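Local atomic coordinates of austinoid biosynthesis clusters protein H (Emericella nidulans FGSC A4, PDB entry 5X9K), a protein that takes part in the biosynthesis of the fungal meroterpenoids austinol and dehydroaustinol, as a homodimeric isomerase of the Trt14 family. Residues D154-G157 / K158-A162; F40-D44 / V45-L49; S76-D79 / F80-L83. All blocks are in the same frame, centred on the assembly; numbering follows the deposited sequence.

All three contacts are local, each made within one helix or at its start, and together they sample three separate helical elements of this C-terminal part of the protein. Contacts 2 and 3 are neighbours, with centres about 9 Å apart. Glu-46 OE2 and Lys-77 NZ form a salt bridge between them at 2.9 Å, and Val-48 CG1 also meets Phe-80 CE1 at 3.5 Å. Contact 1, on the C-terminal helix 150-167, stands apart: its centre is about 16 Å from that of contact 3 and about 22 Å from that of contact 2. Helix 73-86 still bridges the gap, because it carries contact 3 and, through Phe-86, packs on Trp-156 and Ile-160.

Contact 1 of 3, residues D154-G157 / K158-A162; sequences DAWG and KKIEA
Ile-160 lays its longer branch over one face of the indole of Trp-156, the residue one helical turn before it. Starting at CB, the isoleucine sits 3.6 Å from Gly-157 O, close against the backbone of the preceding turn. CG1 comes next and does most of the work. It lies 3.4 Å from Trp-156 O and also stands over the indole, 3.6 Å from the centroid of the six-membered ring and only 9° off the ring normal, a CH-pi contact. CD1 continues outward over the CE2-CZ2 side of the ring, 3.7 Å from Trp-156 CZ2. On the tryptophan, chi1 of -176° puts CG beside the carbonyl carbon, and the indole stands out from the helix and turns a face to the Ile-160 branch. Under this pair the backbone is regular: Ile-160 N donates to Trp-156 O at 3.0 Å, and the bonds before and after it follow the same four-residue spacing. Beyond the helix, Trp-156 NE1 is satisfied by Ser-119 OG, and the rings of Phe-87 and Phe-124 also meet the indole. This is an i to i+4 aromatic-aliphatic pair on an alpha-helix, here on the side by which helix 150-167 packs against the sheet and helix 73-86.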
loop_
_atom_site.group_PDB
_atom_site.type_symbol
_atom_site.label_atom_id
_atom_site.label_comp_id
_atom_site.label_asym_id
_atom_site.label_seq_id
_atom_site.Cartn_x
_atom_site.Cartn_y
_atom_site.Cartn_z
ATOM N N ASP A 154 14.265 -0.467 -2.499
ATOM C CA ASP A 154 15.313 -1.362 -2.990
ATOM C C ASP A 154 16.523 -0.582 -3.498
ATOM O O ASP A 154 17.668 -1.021 -3.330
ATOM C CB ASP A 154 14.781 -2.264 -4.106
ATOM C CG ASP A 154 13.613 -3.143 -3.667
ATOM O OD1 ASP A 154 13.438 -3.385 -2.447
ATOM O OD2 ASP A 154 12.861 -3.587 -4.562
ATOM N N ALA A 155 16.289 0.563 -4.145
ATOM C CA ALA A 155 17.397 1.376 -4.644
ATOM C C ALA A 155 18.277 1.848 -3.496
ATOM O O ALA A 155 19.509 1.723 -3.537
ATOM C CB ALA A 155 16.857 2.565 -5.438
ATOM N N TRP A 156 17.652 2.376 -2.447
ATOM C CA TRP A 156 18.406 2.780 -1.272
ATOM C C TRP A 156 19.116 1.589 -0.642
ATOM O O TRP A 156 20.253 1.712 -0.167
ATOM C CB TRP A 156 17.468 3.440 -0.270
ATOM C CG TRP A 156 18.166 3.984 0.942
ATOM C CD1 TRP A 156 18.846 5.164 1.034
ATOM C CD2 TRP A 156 18.245 3.373 2.237
ATOM N NE1 TRP A 156 19.342 5.326 2.312
ATOM C CE2 TRP A 156 18.990 4.237 3.063
ATOM C CE3 TRP A 156 17.759 2.175 2.778
ATOM C CZ2 TRP A 156 19.262 3.944 4.394
ATOM C CZ3 TRP A 156 18.034 1.887 4.093
ATOM C CH2 TRP A 156 18.774 2.771 4.891
ATOM N N GLY A 157 18.455 0.426 -0.617
ATOM C CA GLY A 157 19.094 -0.759 -0.072
ATOM C C GLY A 157 20.340 -1.146 -0.844
ATOM O O GLY A 157 21.335 -1.592 -0.262
ATOM N N LYS A 158 20.304 -0.967 -2.163
ATOM C CA LYS A 158 21.479 -1.253 -2.979
ATOM C C LYS A 158 22.612 -0.280 -2.671
ATOM O O LYS A 158 23.779 -0.682 -2.601
ATOM C CB LYS A 158 21.116 -1.196 -4.456
ATOM C CG LYS A 158 20.218 -2.327 -4.949
ATOM C CD LYS A 158 20.385 -2.517 -6.461
ATOM C CE LYS A 158 19.172 -3.184 -7.118
ATOM N NZ LYS A 158 19.052 -4.649 -6.844
ATOM N N LYS A 159 22.291 1.007 -2.499
ATOM C CA LYS A 159 23.315 1.980 -2.131
ATOM C C LYS A 159 23.959 1.630 -0.795
ATOM O O LYS A 159 25.185 1.730 -0.648
ATOM C CB LYS A 159 22.720 3.387 -2.102
ATOM C CG LYS A 159 22.242 3.892 -3.463
ATOM C CD LYS A 159 21.684 5.308 -3.394
ATOM C CE LYS A 159 22.724 6.313 -2.926
ATOM N NZ LYS A 159 23.932 6.324 -3.799
ATOM N N ILE A 160 23.153 1.210 0.191
ATOM C CA ILE A 160 23.702 0.802 1.486
ATOM C C ILE A 160 24.655 -0.376 1.323
ATOM O O ILE A 160 25.719 -0.427 1.952
ATOM C CB ILE A 160 22.569 0.474 2.477
ATOM C CG1 ILE A 160 21.826 1.747 2.885
ATOM C CG2 ILE A 160 23.116 -0.213 3.714
ATOM C CD1 ILE A 160 22.686 2.731 3.670
ATOM N N GLU A 161 24.298 -1.337 0.472
ATOM C CA GLU A 161 25.188 -2.474 0.231
ATOM C C GLU A 161 26.472 -2.048 -0.475
ATOM O O GLU A 161 27.567 -2.488 -0.102
ATOM C CB GLU A 161 24.471 -3.549 -0.593
ATOM C CG GLU A 161 23.479 -4.394 0.196
ATOM C CD GLU A 161 24.150 -5.505 0.985
ATOM O OE1 GLU A 161 25.363 -5.726 0.786
ATOM O OE2 GLU A 161 23.462 -6.161 1.800
ATOM N N ALA A 162 26.359 -1.223 -1.519
ATOM C CA ALA A 162 27.557 -0.756 -2.207
ATOM C C ALA A 162 28.446 0.065 -1.278
ATOM O O ALA A 162 29.682 0.015 -1.384
ATOM C CB ALA A 162 27.168 0.063 -3.442
#

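Contact 2 of 3, residues F40-D44 / V45-L49; sequences FAKLD and VESVL
A classic gamma-turn leads the chain into the short helix 46-49: Asp-44 and Glu-46 close it, and Val-45, at its centre, occupies the N-cap position. Glu-46 N donates to Asp-44 O at 2.7 Å, and the positive phi of Val-45 (71°) is what folds the backbone back so sharply. The bond is strongly bent at the oxygen, as expected of so tight a turn, and the donor lies above the carbonyl plane.

The side chain of Asp-44 then takes hold of the first helical turn through one residue, Ser-47. OD1 accepts the backbone N of Ser-47 at 2.9 Å, on its syn side but well out of the carboxylate plane. OD2 accepts Ser-47 OG at 2.6 Å on its syn lone pair. Each carboxylate oxygen thus has its own donor, which fixes the rotation of the group. Asp-44 can reach because its CG lies between the backbone N and the carbonyl carbon (chi1 71°). Alongside, Lys-42 passes with CD 3.5 Å from Ser-47 OG, while its NZ goes on to Gln-39 OE1.

A second, apolar contact joins the start of the loop, Phe-40, to Val-48 of the helix. Val-48 CG2 stands over one face of the Phe-40 ring, 4.0 Å from its centroid, with CG1 3.9 Å from Phe-40 CZ nearer the rim. The ring also meets Phe-36 edge-to-face. Phe-40 and Leu-43 pack on strand 87-94, where Phe-40 touches Leu-92 and Leu-43 touches Phe-87 and Phe-90, while Val-45 and, from helix 46-49, Val-48 and Leu-49 pack on helix 73-86.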
loop_
_atom_site.group_PDB
_atom_site.type_symbol
_atom_site.label_atom_id
_atom_site.label_comp_id
_atom_site.label_asym_id
_atom_site.label_seq_id
_atom_site.Cartn_x
_atom_site.Cartn_y
_atom_site.Cartn_z
ATOM N N PHE A 40 8.990 7.136 14.735
ATOM C CA PHE A 40 10.087 6.762 13.850
ATOM C C PHE A 40 11.168 7.838 13.807
ATOM O O PHE A 40 12.355 7.522 13.641
ATOM C CB PHE A 40 9.548 6.506 12.443
ATOM C CG PHE A 40 8.805 5.208 12.305
ATOM C CD1 PHE A 40 9.359 4.163 11.596
ATOM C CD2 PHE A 40 7.554 5.036 12.880
ATOM C CE1 PHE A 40 8.679 2.970 11.461
ATOM C CE2 PHE A 40 6.872 3.847 12.749
ATOM C CZ PHE A 40 7.436 2.814 12.033
ATOM N N ALA A 41 10.779 9.105 13.941
ATOM C CA ALA A 41 11.731 10.204 13.834
ATOM C C ALA A 41 12.719 10.245 14.989
ATOM O O ALA A 41 13.750 10.917 14.877
ATOM C CB ALA A 41 10.988 11.538 13.725
ATOM N N LYS A 42 12.460 9.516 16.073
ATOM C CA LYS A 42 13.374 9.551 17.198
ATOM C C LYS A 42 14.640 8.758 16.922
ATOM O O LYS A 42 15.652 8.992 17.589
ATOM C CB LYS A 42 12.675 9.027 18.455
ATOM C CG LYS A 42 11.437 9.829 18.838
ATOM C CD LYS A 42 10.704 9.201 20.027
ATOM C CE LYS A 42 9.628 10.150 20.568
ATOM N NZ LYS A 42 8.882 9.534 21.703
ATOM N N LEU A 43 14.604 7.849 15.942
ATOM C CA LEU A 43 15.751 7.032 15.556
ATOM C C LEU A 43 16.408 6.392 16.771
ATOM O O LEU A 43 17.634 6.321 16.871
ATOM C CB LEU A 43 16.758 7.853 14.749
ATOM C CG LEU A 43 16.223 8.180 13.357
ATOM C CD1 LEU A 43 17.107 9.187 12.628
ATOM C CD2 LEU A 43 16.099 6.892 12.563
ATOM N N ASP A 44 15.577 5.906 17.701
ATOM C CA ASP A 44 16.054 5.386 18.977
ATOM C C ASP A 44 15.711 3.914 19.172
ATOM O O ASP A 44 15.907 3.384 20.278
ATOM C CB ASP A 44 15.510 6.230 20.143
ATOM C CG ASP A 44 14.006 6.035 20.386
ATOM O OD1 ASP A 44 13.370 5.180 19.723
ATOM O OD2 ASP A 44 13.450 6.755 21.250
ATOM N N VAL A 45 15.180 3.256 18.133
ATOM C CA VAL A 45 14.816 1.837 18.118
ATOM C C VAL A 45 13.586 1.554 18.979
ATOM O O VAL A 45 12.588 1.006 18.499
ATOM C CB VAL A 45 15.983 0.941 18.571
ATOM C CG1 VAL A 45 15.593 -0.515 18.429
ATOM C CG2 VAL A 45 17.249 1.246 17.777
ATOM N N GLU A 46 13.656 1.910 20.260
ATOM C CA GLU A 46 12.693 1.386 21.221
ATOM C C GLU A 46 11.369 2.138 21.236
ATOM O O GLU A 46 10.347 1.564 21.623
ATOM C CB GLU A 46 13.308 1.414 22.616
ATOM C CG GLU A 46 14.606 0.647 22.752
ATOM C CD GLU A 46 14.408 -0.851 22.665
ATOM O OE1 GLU A 46 13.244 -1.310 22.710
ATOM O OE2 GLU A 46 15.423 -1.569 22.537
ATOM N N SER A 47 11.355 3.415 20.866
ATOM C CA SER A 47 10.111 4.167 20.959
ATOM C C SER A 47 9.055 3.614 20.011
ATOM O O SER A 47 7.866 3.584 20.352
ATOM C CB SER A 47 10.367 5.645 20.690
ATOM O OG SER A 47 10.941 6.251 21.831
ATOM N N VAL A 48 9.472 3.172 18.822
ATOM C CA VAL A 48 8.557 2.499 17.902
ATOM C C VAL A 48 8.109 1.166 18.483
ATOM O O VAL A 48 6.912 0.857 18.529
ATOM C CB VAL A 48 9.212 2.305 16.522
ATOM C CG1 VAL A 48 8.285 1.557 15.623
ATOM C CG2 VAL A 48 9.566 3.644 15.896
ATOM N N LEU A 49 9.067 0.361 18.947
ATOM C CA LEU A 49 8.727 -0.948 19.489
ATOM C C LEU A 49 7.806 -0.834 20.691
ATOM O O LEU A 49 7.009 -1.740 20.939
ATOM C CB LEU A 49 9.995 -1.705 19.885
ATOM C CG LEU A 49 10.931 -2.174 18.775
ATOM C CD1 LEU A 49 12.235 -2.635 19.418
ATOM C CD2 LEU A 49 10.290 -3.293 17.973
#

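Contact 3 of 3, residues S76-D79 / F80-L83; sequences SKAD and FQGL
Phe-80 leans back on Ser-76, its CD2 3.3 Å from Ser-76 O in an oblique approach; the same oxygen accepts a hydrogen bond from Asp-79 N. That bond is 2.9 Å long and spans three residues, not four. It marks a kink, where the N atoms of Ala-78 and Asp-79 make no regular bond to the turn before. Phe-80 CE2 comes to 3.5 Å from Ser-76 OG, a hydroxyl that already has a polar partner, Lys-73 O in the preceding turn.

After the kink the regular pattern resumes. Gln-81 N binds Lys-77 O at 2.9 Å, in the carbonyl plane; Gly-82 N binds Ala-78 O at 3.0 Å and Leu-83 N binds Asp-79 O at 3.1 Å. Lys-77 O is also approached by Gln-81 CG, at 3.2 Å, as the glutamine chain leaves the helix. Farther out, Gln-81 NE2 rests on the aliphatic part of Lys-77, 3.8 Å from CG. Lys-77 sets its CG opposite the backbone N (chi1 -175°) and runs extended to NZ, which forms a salt bridge with Glu-46 OE2.

The buried Phe-80 also packs on Leu-49 of helix 46-49. Altogether this is an amphipathic alpha-helix with a local 3-10-like i to i+3 bond, Phe-80 turned inward, Lys-77 and Gln-81 along the flank beside Val-45, and Ala-78 and Asp-79 on the exposed side.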
loop_
_atom_site.group_PDB
_atom_site.type_symbol
_atom_site.label_atom_id
_atom_site.label_comp_id
_atom_site.label_asym_id
_atom_site.label_seq_id
_atom_site.Cartn_x
_atom_site.Cartn_y
_atom_site.Cartn_z
ATOM N N SER A 76 11.314 -7.828 13.969
ATOM C CA SER A 76 11.394 -6.523 13.334
ATOM C C SER A 76 12.385 -5.582 14.006
ATOM O O SER A 76 12.683 -4.525 13.439
ATOM C CB SER A 76 10.016 -5.868 13.301
ATOM O OG SER A 76 9.596 -5.494 14.601
ATOM N N LYS A 77 12.907 -5.928 15.187
ATOM C CA LYS A 77 13.790 -4.999 15.891
ATOM C C LYS A 77 15.029 -4.662 15.069
ATOM O O LYS A 77 15.532 -3.533 15.138
ATOM C CB LYS A 77 14.193 -5.573 17.250
ATOM C CG LYS A 77 15.015 -4.600 18.089
ATOM C CD LYS A 77 15.006 -4.949 19.566
ATOM C CE LYS A 77 15.674 -3.853 20.369
ATOM N NZ LYS A 77 16.012 -4.294 21.740
ATOM N N ALA A 78 15.529 -5.617 14.282
ATOM C CA ALA A 78 16.670 -5.337 13.416
ATOM C C ALA A 78 16.377 -4.195 12.447
ATOM O O ALA A 78 17.274 -3.401 12.138
ATOM C CB ALA A 78 17.061 -6.603 12.651
ATOM N N ASP A 79 15.130 -4.099 11.962
ATOM C CA ASP A 79 14.763 -3.034 11.032
ATOM C C ASP A 79 14.902 -1.666 11.684
ATOM O O ASP A 79 15.422 -0.727 11.076
ATOM C CB ASP A 79 13.331 -3.237 10.522
ATOM C CG ASP A 79 13.196 -4.435 9.572
ATOM O OD1 ASP A 79 14.129 -4.687 8.784
ATOM O OD2 ASP A 79 12.146 -5.117 9.607
ATOM N N PHE A 80 14.433 -1.528 12.924
ATOM C CA PHE A 80 14.558 -0.238 13.593
ATOM C C PHE A 80 15.997 0.030 14.020
ATOM O O PHE A 80 16.417 1.196 14.097
ATOM C CB PHE A 80 13.585 -0.176 14.770
ATOM C CG PHE A 80 12.178 -0.570 14.388
ATOM C CD1 PHE A 80 11.435 0.222 13.529
ATOM C CD2 PHE A 80 11.619 -1.746 14.859
ATOM C CE1 PHE A 80 10.153 -0.147 13.158
ATOM C CE2 PHE A 80 10.336 -2.115 14.496
ATOM C CZ PHE A 80 9.605 -1.314 13.640
ATOM N N GLN A 81 16.775 -1.027 14.266
ATOM C CA GLN A 81 18.199 -0.836 14.507
ATOM C C GLN A 81 18.871 -0.237 13.281
ATOM O O GLN A 81 19.735 0.639 13.404
ATOM C CB GLN A 81 18.849 -2.162 14.898
ATOM C CG GLN A 81 18.392 -2.668 16.253
ATOM C CD GLN A 81 18.964 -4.026 16.609
ATOM O OE1 GLN A 81 19.535 -4.720 15.765
ATOM N NE2 GLN A 81 18.816 -4.411 17.872
ATOM N N GLY A 82 18.463 -0.675 12.086
ATOM C CA GLY A 82 19.046 -0.132 10.869
ATOM C C GLY A 82 18.674 1.319 10.637
ATOM O O GLY A 82 19.510 2.120 10.210
ATOM N N LEU A 83 17.415 1.681 10.907
ATOM C CA LEU A 83 17.019 3.085 10.827
ATOM C C LEU A 83 17.959 3.958 11.645
ATOM O O LEU A 83 18.462 4.982 11.164
ATOM C CB LEU A 83 15.577 3.267 11.315
ATOM C CG LEU A 83 14.415 3.203 10.328
ATOM C CD1 LEU A 83 13.108 3.478 11.066
ATOM C CD2 LEU A 83 14.606 4.187 9.191
#